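Local coordinates for extracellular sialidase/neuraminidase, putative (Aspergillus fumigatus, PDB 2XZI), which acts as a KDNase, an extracellular sialidase-family glycoside hydrolase that probably releases terminal deaminoneuraminic acid from glycoconjugates, at residues R150-L155 against P168-K173. Sequence-based numbering, arbitrary orientation.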
ATOM      1  N   ARG A 150       1.508   6.721  21.899  1.00  8.44           N
ATOM      2  CA  ARG A 150       2.389   6.717  20.717  1.00  8.01           C
ATOM      3  C   ARG A 150       1.860   5.765  19.676  1.00  7.81           C
ATOM      4  O   ARG A 150       1.003   4.926  19.964  1.00  7.77           O
ATOM      5  CB  ARG A 150       3.833   6.334  21.064  1.00  7.89           C
ATOM      6  CG  ARG A 150       4.033   4.888  21.523  1.00  7.57           C
ATOM      7  CD  ARG A 150       5.465   4.608  21.979  1.00  8.37           C
ATOM      8  NE  ARG A 150       6.428   4.766  20.884  1.00  7.47           N
ATOM      9  CZ  ARG A 150       7.679   4.310  20.871  1.00  9.74           C
ATOM     10  NH1 ARG A 150       8.175   3.630  21.898  1.00 10.97           N
ATOM     11  NH2 ARG A 150       8.436   4.505  19.807  1.00  8.18           N
ATOM     12  N   ARG A 151       2.364   5.916  18.457  1.00  7.40           N
ATOM     13  CA  ARG A 151       2.089   4.939  17.413  1.00  6.43           C
ATOM     14  C   ARG A 151       2.965   3.703  17.619  1.00  6.89           C
ATOM     15  O   ARG A 151       4.193   3.810  17.791  1.00  7.00           O
ATOM     16  CB  ARG A 151       2.291   5.571  16.040  1.00  7.59           C
ATOM     17  CG  ARG A 151       1.222   6.601  15.715  1.00  6.76           C
ATOM     18  CD  ARG A 151       0.074   5.977  14.939  1.00  7.92           C
ATOM     19  NE  ARG A 151       0.471   5.779  13.546  1.00  7.22           N
ATOM     20  CZ  ARG A 151      -0.313   5.283  12.596  1.00  7.24           C
ATOM     21  NH1 ARG A 151      -1.542   4.863  12.891  1.00  7.37           N
ATOM     22  NH2 ARG A 151       0.156   5.191  11.362  1.00  6.94           N
ATOM     23  N   HIS A 152       2.328   2.536  17.615  1.00  6.89           N
ATOM     24  CA  HIS A 152       3.019   1.240  17.768  1.00  7.42           C
ATOM     25  C   HIS A 152       3.202   0.580  16.420  1.00  6.86           C
ATOM     26  O   HIS A 152       2.523   0.932  15.467  1.00  7.10           O
ATOM     27  CB  HIS A 152       2.226   0.305  18.689  1.00  7.33           C
ATOM     28  CG  HIS A 152       2.215   0.739  20.119  1.00  6.68           C
ATOM     29  ND1 HIS A 152       2.588  -0.101  21.148  1.00  9.81           N
ATOM     30  CD2 HIS A 152       1.875   1.917  20.697  1.00  8.77           C
ATOM     31  CE1 HIS A 152       2.499   0.547  22.295  1.00  9.25           C
ATOM     32  NE2 HIS A 152       2.056   1.767  22.053  1.00  9.02           N
ATOM     33  N   LEU A 153       4.140  -0.357  16.366  1.00  7.02           N
ATOM     34  CA  LEU A 153       4.425  -1.158  15.195  1.00  6.66           C
ATOM     35  C   LEU A 153       4.189  -2.603  15.570  1.00  7.39           C
ATOM     36  O   LEU A 153       4.804  -3.124  16.512  1.00  7.60           O
ATOM     37  CB  LEU A 153       5.882  -0.959  14.748  1.00  6.61           C
ATOM     38  CG  LEU A 153       6.304  -1.804  13.538  1.00  7.67           C
ATOM     39  CD1 LEU A 153       5.741  -1.169  12.283  1.00  9.10           C
ATOM     40  CD2 LEU A 153       7.784  -1.879  13.433  1.00 12.36           C
ATOM     41  N   TYR A 154       3.267  -3.233  14.852  1.00  6.47           N
ATOM     42  CA  TYR A 154       2.880  -4.612  15.071  1.00  6.19           C
ATOM     43  C   TYR A 154       3.240  -5.499  13.895  1.00  5.77           C
ATOM     44  O   TYR A 154       3.331  -5.035  12.754  1.00  6.37           O
ATOM     45  CB  TYR A 154       1.380  -4.653  15.290  1.00  6.11           C
ATOM     46  CG  TYR A 154       0.956  -4.415  16.727  1.00  6.13           C
ATOM     47  CD1 TYR A 154       0.710  -3.124  17.216  1.00  6.24           C
ATOM     48  CD2 TYR A 154       0.776  -5.485  17.596  1.00  6.42           C
ATOM     49  CE1 TYR A 154       0.285  -2.926  18.530  1.00  8.55           C
ATOM     50  CE2 TYR A 154       0.351  -5.279  18.919  1.00  6.92           C
ATOM     51  CZ  TYR A 154       0.124  -4.012  19.378  1.00  9.22           C
ATOM     52  OH  TYR A 154      -0.300  -3.831  20.683  1.00 10.46           O
ATOM     53  N   LEU A 155       3.413  -6.785  14.176  1.00  6.26           N
ATOM     54  CA  LEU A 155       3.648  -7.776  13.134  1.00  5.46           C
ATOM     55  C   LEU A 155       2.746  -8.979  13.319  1.00  6.15           C
ATOM     56  O   LEU A 155       2.699  -9.569  14.399  1.00  6.24           O
ATOM     57  CB  LEU A 155       5.117  -8.217  13.137  1.00  5.75           C
ATOM     58  CG  LEU A 155       5.511  -9.273  12.105  1.00  5.77           C
ATOM     59  CD1 LEU A 155       5.397  -8.754  10.657  1.00  5.89           C
ATOM     60  CD2 LEU A 155       6.928  -9.788  12.385  1.00  8.40           C
ATOM     61  N   PRO A 168      -1.438 -10.150  16.389  1.00 10.06           N
ATOM     62  CA  PRO A 168      -0.285  -9.277  16.132  1.00  9.73           C
ATOM     63  C   PRO A 168       0.612  -9.093  17.350  1.00  9.24           C
ATOM     64  O   PRO A 168       0.109  -8.932  18.469  1.00  9.79           O
ATOM     65  CB  PRO A 168      -0.931  -7.954  15.724  1.00  9.98           C
ATOM     66  CG  PRO A 168      -2.282  -8.347  15.171  1.00 10.30           C
ATOM     67  CD  PRO A 168      -2.715  -9.482  16.066  1.00 10.58           C
ATOM     68  N   VAL A 169       1.918  -9.142  17.114  1.00  7.75           N
ATOM     69  CA  VAL A 169       2.919  -8.966  18.155  1.00  8.62           C
ATOM     70  C   VAL A 169       3.478  -7.544  18.092  1.00  7.84           C
ATOM     71  O   VAL A 169       3.805  -7.028  17.017  1.00  8.12           O
ATOM     72  CB  VAL A 169       4.072  -9.969  18.024  1.00  7.71           C
ATOM     73  CG1 VAL A 169       5.118  -9.750  19.148  1.00 10.65           C
ATOM     74  CG2 VAL A 169       3.537 -11.399  18.080  1.00  8.09           C
ATOM     75  N   ASP A 170       3.608  -6.917  19.251  1.00  8.31           N
ATOM     76  CA  ASP A 170       4.055  -5.524  19.340  1.00  8.24           C
ATOM     77  C   ASP A 170       5.589  -5.466  19.282  1.00  8.68           C
ATOM     78  O   ASP A 170       6.276  -5.965  20.175  1.00 10.29           O
ATOM     79  CB  ASP A 170       3.471  -4.864  20.603  1.00  8.85           C
ATOM     80  CG  ASP A 170       3.700  -3.371  20.655  1.00 10.04           C
ATOM     81  OD1 ASP A 170       4.628  -2.891  19.986  1.00 12.08           O
ATOM     82  OD2 ASP A 170       2.952  -2.679  21.363  1.00 10.69           O
ATOM     83  N   LEU A 171       6.109  -4.892  18.201  1.00  8.01           N
ATOM     84  CA  LEU A 171       7.548  -4.811  17.974  1.00  8.68           C
ATOM     85  C   LEU A 171       8.084  -3.398  18.138  1.00  7.82           C
ATOM     86  O   LEU A 171       9.234  -3.135  17.769  1.00  8.77           O
ATOM     87  CB  LEU A 171       7.938  -5.402  16.616  1.00  9.19           C
ATOM     88  CG  LEU A 171       7.707  -6.910  16.436  1.00 10.36           C
ATOM     89  CD1 LEU A 171       8.329  -7.410  15.135  1.00 11.76           C
ATOM     90  CD2 LEU A 171       8.273  -7.705  17.612  1.00 13.91           C
ATOM     91  N   THR A 172       7.280  -2.519  18.731  1.00  7.75           N
ATOM     92  CA  THR A 172       7.621  -1.094  18.884  1.00  8.24           C
ATOM     93  C   THR A 172       8.963  -0.886  19.565  1.00  8.41           C
ATOM     94  O   THR A 172       9.790  -0.116  19.072  1.00  8.14           O
ATOM     95  CB  THR A 172       6.539  -0.358  19.675  1.00  8.13           C
ATOM     96  OG1 THR A 172       5.284  -0.544  19.021  1.00  8.36           O
ATOM     97  CG2 THR A 172       6.794   1.148  19.736  1.00  8.65           C
ATOM     98  N   LYS A 173       9.192  -1.582  20.678  1.00  8.50           N
ATOM     99  CA  LYS A 173      10.421  -1.359  21.437  1.00  9.60           C
ATOM    100  C   LYS A 173      11.657  -1.831  20.687  1.00  9.84           C
ATOM    101  O   LYS A 173      12.746  -1.326  20.926  1.00 10.95           O
ATOM    102  CB  LYS A 173      10.337  -2.035  22.805  1.00  9.55           C
ATOM    103  CG  LYS A 173       9.292  -1.459  23.707  1.00 12.62           C
ATOM    104  CD  LYS A 173       9.653  -0.057  24.187  1.00 18.24           C
ATOM    105  CE  LYS A 173      10.950  -0.056  24.986  1.00 20.89           C
ATOM    106  NZ  LYS A 173      11.004   1.127  25.889  1.00 24.44           N
TER
HETATM  107  O   HOH W   1       1.788  -4.016  23.421  1.00 18.39           O
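Y154 faces D170 as an antiparallel non-hydrogen-bonded pair, and L155 the neighbouring V169 as a hydrogen-bonded one, with V169 N to L155 O 2.9 Å and nearly straight (176°). L153 O takes L171 N at 2.8 Å, and beyond it side chains replace backbone pairing. T172 OG1, anti to its own carbonyl carbon (chi1 -56°), accepts L153 N at 2.9 Å and gives its proton to D170 OD1. Threonine suits this place twice over, because its methyl CG2 sits above the centre of the R150 guanidinium, 3.5 Å from CZ. D170 OD1 also receives T172 N at 3.0 Å, an Asx turn that leads into the short helix 172-175. The other oxygen, OD2, is met on its syn side by H152 ND1 at 2.6 Å, in the imidazole plane, while a water donates to it from the anti side. W147 O accepts from NE2, so both ring nitrogens of H152 are engaged and its rotation is fixed. D170 CB lies over one face of the Y154 ring, 3.9 Å from its centroid, while P168 CB touches Y154 CD2. On the opposite face of the sheet L171 CD1 packs on L155 CB. Pointing away, R151 hydrogen-bonds D183 O and makes a cation-pi contact with W182 of the ligand pocket. The pair forms the outer hairpin of a four-stranded sialidase propeller blade, whose connecting turn carries the Asp-box sequence S-X-D-X-G-X-T-W.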